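Local coordinates for hypothetical sugar ABC-transporter sugar binding protein (Arthrobacter globiformis, PDB 7BVT) that binds cyclic alpha-maltosyl-(1→6)-maltose and probably hands this cyclic sugar to an ABC transporter for uptake, at residues L115-D120 against L338-T343; Y146-F151 against P274-T279; V32-D37 against A62-N67. All coordinates share one frame; numbering follows the deposited sequence.

Contact 1: residues L115-D120 against L338-T343; sequences LTDVND and LDSVAT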
loop_
_atom_site.group_PDB
_atom_site.type_symbol
_atom_site.label_atom_id
_atom_site.label_comp_id
_atom_site.label_asym_id
_atom_site.label_seq_id
_atom_site.Cartn_x
_atom_site.Cartn_y
_atom_site.Cartn_z
ATOM N N LEU A 115 12.670 13.910 -7.527
ATOM C CA LEU A 115 12.330 13.559 -6.122
ATOM C C LEU A 115 11.195 14.471 -5.603
ATOM O O LEU A 115 10.301 13.977 -4.909
ATOM C CB LEU A 115 13.595 13.599 -5.271
ATOM C CG LEU A 115 14.617 12.505 -5.558
ATOM C CD1 LEU A 115 15.854 12.672 -4.695
ATOM C CD2 LEU A 115 13.985 11.151 -5.336
ATOM N N THR A 116 11.155 15.732 -5.987
ATOM C CA THR A 116 10.058 16.659 -5.586
ATOM C C THR A 116 8.713 16.182 -6.122
ATOM O O THR A 116 7.712 16.268 -5.425
ATOM C CB THR A 116 10.295 18.096 -6.091
ATOM O OG1 THR A 116 11.510 18.483 -5.457
ATOM C CG2 THR A 116 9.127 18.978 -5.708
ATOM N N ASP A 117 8.695 15.622 -7.328
ATOM C CA ASP A 117 7.459 15.209 -8.028
ATOM C C ASP A 117 6.958 13.909 -7.413
ATOM O O ASP A 117 5.730 13.719 -7.333
ATOM C CB ASP A 117 7.746 15.035 -9.506
ATOM C CG ASP A 117 6.532 14.823 -10.413
ATOM O OD1 ASP A 117 5.388 15.057 -9.991
ATOM O OD2 ASP A 117 6.773 14.395 -11.555
ATOM N N VAL A 118 7.888 13.018 -7.039
ATOM C CA VAL A 118 7.477 11.756 -6.394
ATOM C C VAL A 118 6.528 12.091 -5.241
ATOM O O VAL A 118 6.771 13.043 -4.493
ATOM C CB VAL A 118 8.694 10.937 -5.923
ATOM C CG1 VAL A 118 8.262 9.714 -5.132
ATOM C CG2 VAL A 118 9.537 10.509 -7.089
ATOM N N ASN A 119 5.524 11.265 -5.059
ATOM C CA ASN A 119 4.562 11.346 -3.940
ATOM C C ASN A 119 5.275 11.636 -2.610
ATOM O O ASN A 119 6.175 10.897 -2.187
ATOM C CB ASN A 119 3.783 10.033 -3.889
ATOM C CG ASN A 119 2.824 10.026 -2.718
ATOM O OD1 ASN A 119 3.288 9.710 -1.596
ATOM N ND2 ASN A 119 1.574 10.324 -3.016
ATOM N N ASP A 120 4.836 12.676 -1.891
ATOM C CA ASP A 120 5.564 13.135 -0.692
ATOM C C ASP A 120 5.500 12.098 0.440
ATOM O O ASP A 120 6.449 12.019 1.229
ATOM C CB ASP A 120 4.945 14.461 -0.218
ATOM C CG ASP A 120 5.162 15.667 -1.132
ATOM O OD1 ASP A 120 5.925 15.601 -2.085
ATOM O OD2 ASP A 120 4.551 16.713 -0.801
ATOM N N LEU A 338 4.747 9.440 -9.493
ATOM C CA LEU A 338 4.909 10.873 -9.734
ATOM C C LEU A 338 3.547 11.558 -9.623
ATOM O O LEU A 338 2.594 11.107 -10.262
ATOM C CB LEU A 338 5.508 11.084 -11.117
ATOM C CG LEU A 338 6.891 10.509 -11.343
ATOM C CD1 LEU A 338 7.365 10.784 -12.766
ATOM C CD2 LEU A 338 7.912 11.117 -10.389
ATOM N N ASP A 339 3.484 12.672 -8.891
ATOM C CA ASP A 339 2.256 13.477 -8.817
ATOM C C ASP A 339 1.908 13.933 -10.243
ATOM O O ASP A 339 0.712 13.919 -10.622
ATOM C CB ASP A 339 2.416 14.675 -7.875
ATOM C CG ASP A 339 2.467 14.461 -6.361
ATOM O OD1 ASP A 339 2.379 13.359 -5.932
ATOM O OD2 ASP A 339 2.695 15.468 -5.634
ATOM N N SER A 340 2.902 14.357 -11.008
ATOM C CA SER A 340 2.694 15.005 -12.326
ATOM C C SER A 340 2.065 14.008 -13.297
ATOM O O SER A 340 1.305 14.420 -14.168
ATOM C CB SER A 340 3.967 15.491 -12.900
ATOM O OG SER A 340 4.799 14.414 -13.282
ATOM N N VAL A 341 2.291 12.726 -13.093
ATOM C CA VAL A 341 1.689 11.702 -13.993
ATOM C C VAL A 341 0.283 11.384 -13.487
ATOM O O VAL A 341 -0.645 11.378 -14.300
ATOM C CB VAL A 341 2.595 10.469 -14.130
ATOM C CG1 VAL A 341 1.894 9.360 -14.902
ATOM C CG2 VAL A 341 3.918 10.812 -14.759
ATOM N N ALA A 342 0.102 11.152 -12.192
ATOM C CA ALA A 342 -1.210 10.825 -11.590
ATOM C C ALA A 342 -2.231 11.916 -11.907
ATOM O O ALA A 342 -3.420 11.569 -12.061
ATOM C CB ALA A 342 -1.088 10.629 -10.093
ATOM N N THR A 343 -1.778 13.170 -12.069
ATOM C CA THR A 343 -2.674 14.319 -12.327
ATOM C C THR A 343 -2.580 14.794 -13.770
ATOM O O THR A 343 -3.266 15.773 -14.084
ATOM C CB THR A 343 -2.400 15.483 -11.377
ATOM O OG1 THR A 343 -1.088 15.977 -11.657
ATOM C CG2 THR A 343 -2.500 15.098 -9.925
HETATM O O HOH W 1 4.903 17.864 -6.532
HETATM O O HOH W 2 1.052 10.974 -5.808
HETATM O O HOH W 3 2.598 14.289 -2.982
HETATM O O HOH W 4 5.024 15.469 -4.790
#

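Contact 2: residues Y146-F151 against P274-T279; sequences YNKTLF and PFEFGT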
loop_
_atom_site.group_PDB
_atom_site.type_symbol
_atom_site.label_atom_id
_atom_site.label_comp_id
_atom_site.label_asym_id
_atom_site.label_seq_id
_atom_site.Cartn_x
_atom_site.Cartn_y
_atom_site.Cartn_z
ATOM N N TYR A 146 -17.260 -2.820 -4.980
ATOM C CA TYR A 146 -18.599 -3.316 -4.669
ATOM C C TYR A 146 -19.145 -4.093 -5.850
ATOM O O TYR A 146 -18.716 -3.894 -6.996
ATOM C CB TYR A 146 -19.504 -2.159 -4.270
ATOM C CG TYR A 146 -19.882 -1.214 -5.369
ATOM C CD1 TYR A 146 -19.040 -0.209 -5.819
ATOM C CD2 TYR A 146 -21.156 -1.294 -5.944
ATOM C CE1 TYR A 146 -19.412 0.664 -6.836
ATOM C CE2 TYR A 146 -21.554 -0.384 -6.899
ATOM C CZ TYR A 146 -20.676 0.572 -7.389
ATOM O OH TYR A 146 -21.094 1.448 -8.380
ATOM N N ASN A 147 -20.166 -4.871 -5.539
ATOM C CA ASN A 147 -20.829 -5.764 -6.521
ATOM C C ASN A 147 -22.097 -5.058 -7.006
ATOM O O ASN A 147 -23.050 -4.930 -6.220
ATOM C CB ASN A 147 -21.106 -7.097 -5.874
ATOM C CG ASN A 147 -21.806 -8.114 -6.758
ATOM O OD1 ASN A 147 -22.552 -7.725 -7.647
ATOM N ND2 ASN A 147 -21.539 -9.371 -6.492
ATOM N N LYS A 148 -22.112 -4.633 -8.269
ATOM C CA LYS A 148 -23.234 -3.819 -8.760
ATOM C C LYS A 148 -24.492 -4.693 -8.815
ATOM O O LYS A 148 -25.595 -4.170 -8.553
ATOM C CB LYS A 148 -22.910 -3.242 -10.142
ATOM C CG LYS A 148 -21.699 -2.329 -10.204
ATOM C CD LYS A 148 -21.760 -1.439 -11.463
ATOM C CE LYS A 148 -20.455 -0.711 -11.729
ATOM N NZ LYS A 148 -20.578 0.138 -12.934
ATOM N N THR A 149 -24.366 -5.967 -9.186
ATOM C CA THR A 149 -25.558 -6.844 -9.342
ATOM C C THR A 149 -26.222 -7.016 -7.969
ATOM O O THR A 149 -27.471 -6.867 -7.852
ATOM C CB THR A 149 -25.194 -8.207 -9.919
ATOM O OG1 THR A 149 -24.592 -7.833 -11.172
ATOM C CG2 THR A 149 -26.413 -9.119 -10.018
ATOM N N LEU A 150 -25.416 -7.271 -6.933
ATOM C CA LEU A 150 -25.973 -7.463 -5.571
ATOM C C LEU A 150 -26.564 -6.153 -5.041
ATOM O O LEU A 150 -27.626 -6.193 -4.399
ATOM C CB LEU A 150 -24.885 -7.993 -4.647
ATOM C CG LEU A 150 -25.371 -8.332 -3.235
ATOM C CD1 LEU A 150 -26.563 -9.259 -3.294
ATOM C CD2 LEU A 150 -24.275 -8.979 -2.435
ATOM N N PHE A 151 -25.886 -5.013 -5.219
ATOM C CA PHE A 151 -26.440 -3.679 -4.892
ATOM C C PHE A 151 -27.809 -3.504 -5.546
ATOM O O PHE A 151 -28.754 -3.130 -4.898
ATOM C CB PHE A 151 -25.575 -2.543 -5.400
ATOM C CG PHE A 151 -24.574 -1.986 -4.412
ATOM C CD1 PHE A 151 -23.710 -2.811 -3.712
ATOM C CD2 PHE A 151 -24.516 -0.628 -4.248
ATOM C CE1 PHE A 151 -22.850 -2.253 -2.761
ATOM C CE2 PHE A 151 -23.585 -0.077 -3.372
ATOM C CZ PHE A 151 -22.760 -0.908 -2.658
ATOM N N PRO A 274 -15.197 -11.791 -11.699
ATOM C CA PRO A 274 -16.042 -12.824 -11.105
ATOM C C PRO A 274 -17.491 -12.338 -11.015
ATOM O O PRO A 274 -18.350 -13.151 -10.710
ATOM C CB PRO A 274 -15.385 -13.035 -9.732
ATOM C CG PRO A 274 -14.896 -11.635 -9.365
ATOM C CD PRO A 274 -14.452 -11.016 -10.684
ATOM N N PHE A 275 -17.718 -11.045 -11.254
ATOM C CA PHE A 275 -19.029 -10.337 -11.255
ATOM C C PHE A 275 -18.791 -8.888 -11.694
ATOM O O PHE A 275 -17.605 -8.548 -11.841
ATOM C CB PHE A 275 -19.747 -10.448 -9.893
ATOM C CG PHE A 275 -18.898 -10.050 -8.706
ATOM C CD1 PHE A 275 -18.706 -8.708 -8.396
ATOM C CD2 PHE A 275 -18.187 -10.991 -7.984
ATOM C CE1 PHE A 275 -17.885 -8.339 -7.333
ATOM C CE2 PHE A 275 -17.350 -10.618 -6.944
ATOM C CZ PHE A 275 -17.207 -9.287 -6.621
ATOM N N GLU A 276 -19.862 -8.126 -11.954
ATOM C CA GLU A 276 -19.858 -6.705 -12.356
ATOM C C GLU A 276 -19.487 -5.918 -11.102
ATOM O O GLU A 276 -20.319 -5.744 -10.218
ATOM C CB GLU A 276 -21.167 -6.226 -12.957
ATOM C CG GLU A 276 -21.202 -4.752 -13.360
ATOM C CD GLU A 276 -20.619 -4.383 -14.724
ATOM O OE1 GLU A 276 -20.276 -5.327 -15.491
ATOM O OE2 GLU A 276 -20.506 -3.147 -15.036
ATOM N N PHE A 277 -18.243 -5.472 -11.043
ATOM C CA PHE A 277 -17.766 -4.668 -9.894
ATOM C C PHE A 277 -17.679 -3.199 -10.264
ATOM O O PHE A 277 -17.402 -2.801 -11.424
ATOM C CB PHE A 277 -16.444 -5.217 -9.384
ATOM C CG PHE A 277 -15.244 -4.976 -10.254
ATOM C CD1 PHE A 277 -14.915 -5.880 -11.244
ATOM C CD2 PHE A 277 -14.421 -3.876 -10.055
ATOM C CE1 PHE A 277 -13.805 -5.676 -12.040
ATOM C CE2 PHE A 277 -13.319 -3.675 -10.852
ATOM C CZ PHE A 277 -13.014 -4.560 -11.852
ATOM N N GLY A 278 -17.819 -2.372 -9.229
ATOM C CA GLY A 278 -17.582 -0.933 -9.254
ATOM C C GLY A 278 -16.482 -0.562 -8.261
ATOM O O GLY A 278 -16.093 -1.426 -7.433
ATOM N N THR A 279 -15.964 0.634 -8.412
ATOM C CA THR A 279 -14.893 1.113 -7.523
ATOM C C THR A 279 -15.240 2.521 -7.095
ATOM O O THR A 279 -15.990 3.265 -7.787
ATOM C CB THR A 279 -13.519 1.024 -8.203
ATOM O OG1 THR A 279 -13.534 1.990 -9.256
ATOM C CG2 THR A 279 -13.176 -0.360 -8.687
#

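Contact 3: residues V32-D37 against A62-N67; sequences VWHYWD and ASNVPN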
loop_
_atom_site.group_PDB
_atom_site.type_symbol
_atom_site.label_atom_id
_atom_site.label_comp_id
_atom_site.label_asym_id
_atom_site.label_seq_id
_atom_site.Cartn_x
_atom_site.Cartn_y
_atom_site.Cartn_z
ATOM N N VAL A 32 20.452 -5.619 -9.924
ATOM C CA VAL A 32 19.112 -5.273 -9.365
ATOM C C VAL A 32 18.462 -6.569 -8.939
ATOM O O VAL A 32 18.351 -7.437 -9.800
ATOM C CB VAL A 32 18.220 -4.546 -10.369
ATOM C CG1 VAL A 32 16.852 -4.297 -9.756
ATOM C CG2 VAL A 32 18.840 -3.257 -10.832
ATOM N N TRP A 33 18.062 -6.675 -7.695
ATOM C CA TRP A 33 17.200 -7.779 -7.241
ATOM C C TRP A 33 15.792 -7.244 -7.001
ATOM O O TRP A 33 15.652 -6.170 -6.385
ATOM C CB TRP A 33 17.714 -8.430 -5.991
ATOM C CG TRP A 33 19.073 -9.054 -6.077
ATOM C CD1 TRP A 33 19.809 -9.258 -7.189
ATOM C CD2 TRP A 33 19.808 -9.634 -5.001
ATOM N NE1 TRP A 33 20.976 -9.896 -6.864
ATOM C CE2 TRP A 33 21.006 -10.144 -5.550
ATOM C CE3 TRP A 33 19.574 -9.771 -3.641
ATOM C CZ2 TRP A 33 21.999 -10.727 -4.763
ATOM C CZ3 TRP A 33 20.532 -10.404 -2.873
ATOM C CH2 TRP A 33 21.722 -10.854 -3.430
ATOM N N HIS A 34 14.792 -7.986 -7.453
ATOM C CA HIS A 34 13.378 -7.593 -7.311
ATOM C C HIS A 34 12.595 -8.878 -7.111
ATOM O O HIS A 34 13.226 -9.930 -7.288
ATOM C CB HIS A 34 12.888 -6.832 -8.504
ATOM C CG HIS A 34 12.905 -7.694 -9.710
ATOM N ND1 HIS A 34 11.836 -8.511 -10.020
ATOM C CD2 HIS A 34 13.840 -7.829 -10.683
ATOM C CE1 HIS A 34 12.105 -9.113 -11.182
ATOM N NE2 HIS A 34 13.333 -8.745 -11.608
ATOM N N TYR A 35 11.318 -8.778 -6.799
ATOM C CA TYR A 35 10.479 -9.989 -6.559
ATOM C C TYR A 35 9.353 -10.068 -7.586
ATOM O O TYR A 35 8.449 -10.898 -7.385
ATOM C CB TYR A 35 9.996 -10.092 -5.099
ATOM C CG TYR A 35 9.247 -8.905 -4.534
ATOM C CD1 TYR A 35 8.113 -8.405 -5.140
ATOM C CD2 TYR A 35 9.657 -8.302 -3.364
ATOM C CE1 TYR A 35 7.412 -7.310 -4.628
ATOM C CE2 TYR A 35 8.955 -7.233 -2.822
ATOM C CZ TYR A 35 7.834 -6.741 -3.457
ATOM O OH TYR A 35 7.161 -5.688 -2.878
ATOM N N TRP A 36 9.352 -9.253 -8.625
ATOM C CA TRP A 36 8.259 -9.282 -9.627
ATOM C C TRP A 36 8.255 -10.627 -10.382
ATOM O O TRP A 36 9.354 -11.148 -10.733
ATOM C CB TRP A 36 8.360 -8.107 -10.596
ATOM C CG TRP A 36 8.060 -6.792 -9.937
ATOM C CD1 TRP A 36 6.967 -6.447 -9.194
ATOM C CD2 TRP A 36 8.846 -5.601 -10.036
ATOM N NE1 TRP A 36 7.017 -5.131 -8.836
ATOM C CE2 TRP A 36 8.168 -4.587 -9.319
ATOM C CE3 TRP A 36 10.060 -5.293 -10.648
ATOM C CZ2 TRP A 36 8.679 -3.296 -9.200
ATOM C CZ3 TRP A 36 10.540 -4.008 -10.557
ATOM C CH2 TRP A 36 9.872 -3.043 -9.820
ATOM N N ASP A 37 7.038 -11.050 -10.709
ATOM C CA ASP A 37 6.738 -12.203 -11.582
ATOM C C ASP A 37 5.861 -11.743 -12.737
ATOM O O ASP A 37 5.344 -10.612 -12.744
ATOM C CB ASP A 37 5.989 -13.291 -10.809
ATOM C CG ASP A 37 6.780 -13.862 -9.644
ATOM O OD1 ASP A 37 8.021 -14.012 -9.779
ATOM O OD2 ASP A 37 6.153 -14.143 -8.604
ATOM N N ALA A 62 19.324 -7.603 -13.921
ATOM C CA ALA A 62 18.179 -7.775 -13.015
ATOM C C ALA A 62 18.015 -9.259 -12.749
ATOM O O ALA A 62 18.134 -10.016 -13.746
ATOM C CB ALA A 62 16.978 -7.174 -13.653
ATOM N N SER A 63 17.715 -9.624 -11.511
ATOM C CA SER A 63 17.342 -11.006 -11.086
ATOM C C SER A 63 16.090 -10.983 -10.214
ATOM O O SER A 63 15.965 -10.119 -9.306
ATOM C CB SER A 63 18.460 -11.672 -10.394
ATOM O OG SER A 63 19.620 -11.665 -11.221
ATOM N N ASN A 64 15.223 -11.956 -10.416
ATOM C CA ASN A 64 14.099 -12.231 -9.500
ATOM C C ASN A 64 14.617 -12.982 -8.284
ATOM O O ASN A 64 15.427 -13.915 -8.431
ATOM C CB ASN A 64 12.986 -13.029 -10.176
ATOM C CG ASN A 64 11.980 -13.530 -9.165
ATOM O OD1 ASN A 64 12.195 -14.554 -8.479
ATOM N ND2 ASN A 64 10.936 -12.732 -8.972
ATOM N N VAL A 65 14.195 -12.564 -7.109
ATOM C CA VAL A 65 14.336 -13.279 -5.831
ATOM C C VAL A 65 12.921 -13.408 -5.288
ATOM O O VAL A 65 12.216 -12.398 -5.189
ATOM C CB VAL A 65 15.243 -12.521 -4.846
ATOM C CG1 VAL A 65 15.327 -13.217 -3.515
ATOM C CG2 VAL A 65 16.615 -12.228 -5.409
ATOM N N PRO A 66 12.427 -14.632 -4.955
ATOM C CA PRO A 66 11.087 -14.790 -4.403
ATOM C C PRO A 66 10.821 -13.886 -3.191
ATOM O O PRO A 66 11.672 -13.685 -2.346
ATOM C CB PRO A 66 11.011 -16.278 -4.039
ATOM C CG PRO A 66 11.975 -16.901 -4.991
ATOM C CD PRO A 66 13.133 -15.927 -5.060
ATOM N N ASN A 67 9.623 -13.329 -3.185
ATOM C CA ASN A 67 9.148 -12.369 -2.166
ATOM C C ASN A 67 9.485 -12.953 -0.796
ATOM O O ASN A 67 10.114 -12.258 0.033
ATOM C CB ASN A 67 7.667 -12.022 -2.379
ATOM C CG ASN A 67 7.165 -11.040 -1.336
ATOM O OD1 ASN A 67 7.024 -11.401 -0.164
ATOM N ND2 ASN A 67 6.915 -9.798 -1.747
HETATM O O HOH W 5 21.054 -9.420 -10.732
HETATM O O HOH W 6 10.087 -16.164 -8.647
#

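Contact 1: residues L115-D120 against L338-T343
Leu338, at the N-cap position of the short helix 339-342, bridges its backbone to Val118, and its CD2 meets Val118 CG2 at 3.7 Å, branched apolar chains suiting this buried spot. The leucine side chain offers no acceptor to the helix start; Asp117 supplies acceptors from across the contact. Next comes Asp339, whose N donates to Asp117 O at 2.9 Å in a nearly straight bond (173°). Its carboxylate turns toward Asn119 and Asp120, where one water links OD1 to Asn119 ND2 and another links OD2 to Asp120 N. Ser340 then closes a two-pronged grip: its N reaches Asp117 OD1 at 2.8 Å and its OG donates a hydrogen bond to Asp117 OD2 at 2.6 Å, each oxygen using its syn lone pair. The Asp117 carboxylate reaches the first turn because its chi1 of -171° sets CG opposite the backbone N, and there its negative charge is probably favoured by the positive end of the helix dipole. Replacing Asp117 by alanine would probably leave Ser340 N and OG without their acceptors and the helix start less firmly held. Around the contact, Leu338 rests on Val325 of helix 322-332, Val118 on Pro136 of strand 131-136, and Asn119 OD1 caps helix 120-125 through Leu122 N.

Contact 2: residues Y146-F151 against P274-T279
Tyr146 O takes the shortest bond of this contact, from Gly278 N at 2.8 Å (166°), and also receives the CA-H of Phe277. Tyr146 N donates in return to Gly278 O at 3.1 Å, making an antiparallel hydrogen-bonded pair. The tyrosine ring folds back over the glycine, CE1 lying 3.4 Å from Gly278 CA; chi1 of 70° brings it there, and a CB on Gly278 would collide with CE1, which is why glycine suits the place. The ring's hydroxyl reaches on to Pro158 O. This pairing joins the end of strand 140-147 to strand 277-280 in the large mixed sheet, just where the former turns into helix 148-153. Asn147 serves both elements: it faces Phe277 as a non-hydrogen-bonded pair, and its OD1 caps the helix by accepting from Leu150 N. The same amide lies flat over the Phe275 ring, planes only 2° apart, with ND2 3.5 Å from CD1. The helix start is also tied across the contact, Lys148 N donating to Glu276 O at 2.9 Å. Lys148 stretches its aliphatic chain past Glu276 CG and Gly278 CA; its NZ pairs chiefly with Glu159 and makes a long salt bridge, 3.9 Å, to Glu276 OE2.

Contact 3: residues V32-D37 against A62-N67
A beta-alpha-beta crossover brings strands 28-34 and 58-64 side by side, with helix 38-53 between them in sequence, and this contact covers their parallel C-terminal ends. Three backbone bonds zip them together: Ser63 N to Val32 O at 2.8 Å, His34 N to Ser63 O, and Val65 N to His34 O. The His34 ring, with chi1 at 65°, turns one face toward the neighbouring strand, and Asn64 CA sits over it in a CH-pi contact 4.2 Å from the centroid. His34 ND1 accepts from Trp36 N, which lies in the ring plane, a second hold that fixes the imidazole's rotation. At the strand ends, Asn64 ND2 reaches past strand 28-34 to donate to Trp36 O at 2.8 Å from above the carbonyl plane, while a water joins Asn64 OD1 to Asp37 OD1; an amide suits a place that needs both donor and acceptor. Asn67 lays ND2 over the centre of the Tyr35 ring, 3.4 Å from CE2. The Tyr35 side chain is about 6 Å from a bound glucose unit, beside the pocket residue Asp90, and its OH bonds to Glu297. On the sheet face of Trp33, CB meets Val65 CG2 at 4.0 Å and both pack on helix 70-80; on the face of Val32, His34 and Ala62, Phe44 of helix 38-53 covers the strands, while strand 86-90 flanks strand 28-34.

From the N terminus, contact 3 closes first: a short loop of 24 residues, mostly helix 38-53, returns to pair two parallel strands. Only after it is complete does 115-120 open contact 1, whose partner 338-343 arrives 218 residues later. Contact 2 opens and closes within that long excursion, at 146-151 and 274-279, so no loops cross. Contacts 2 and 3 reach the same mixed sheet from antiparallel and parallel strands respectively, with centres 34 Å apart. Contact 1 instead joins the end of helix 112-117 to the start of helix 339-342; its centre lies 25 Å from that of contact 3 and 31 Å from that of contact 2.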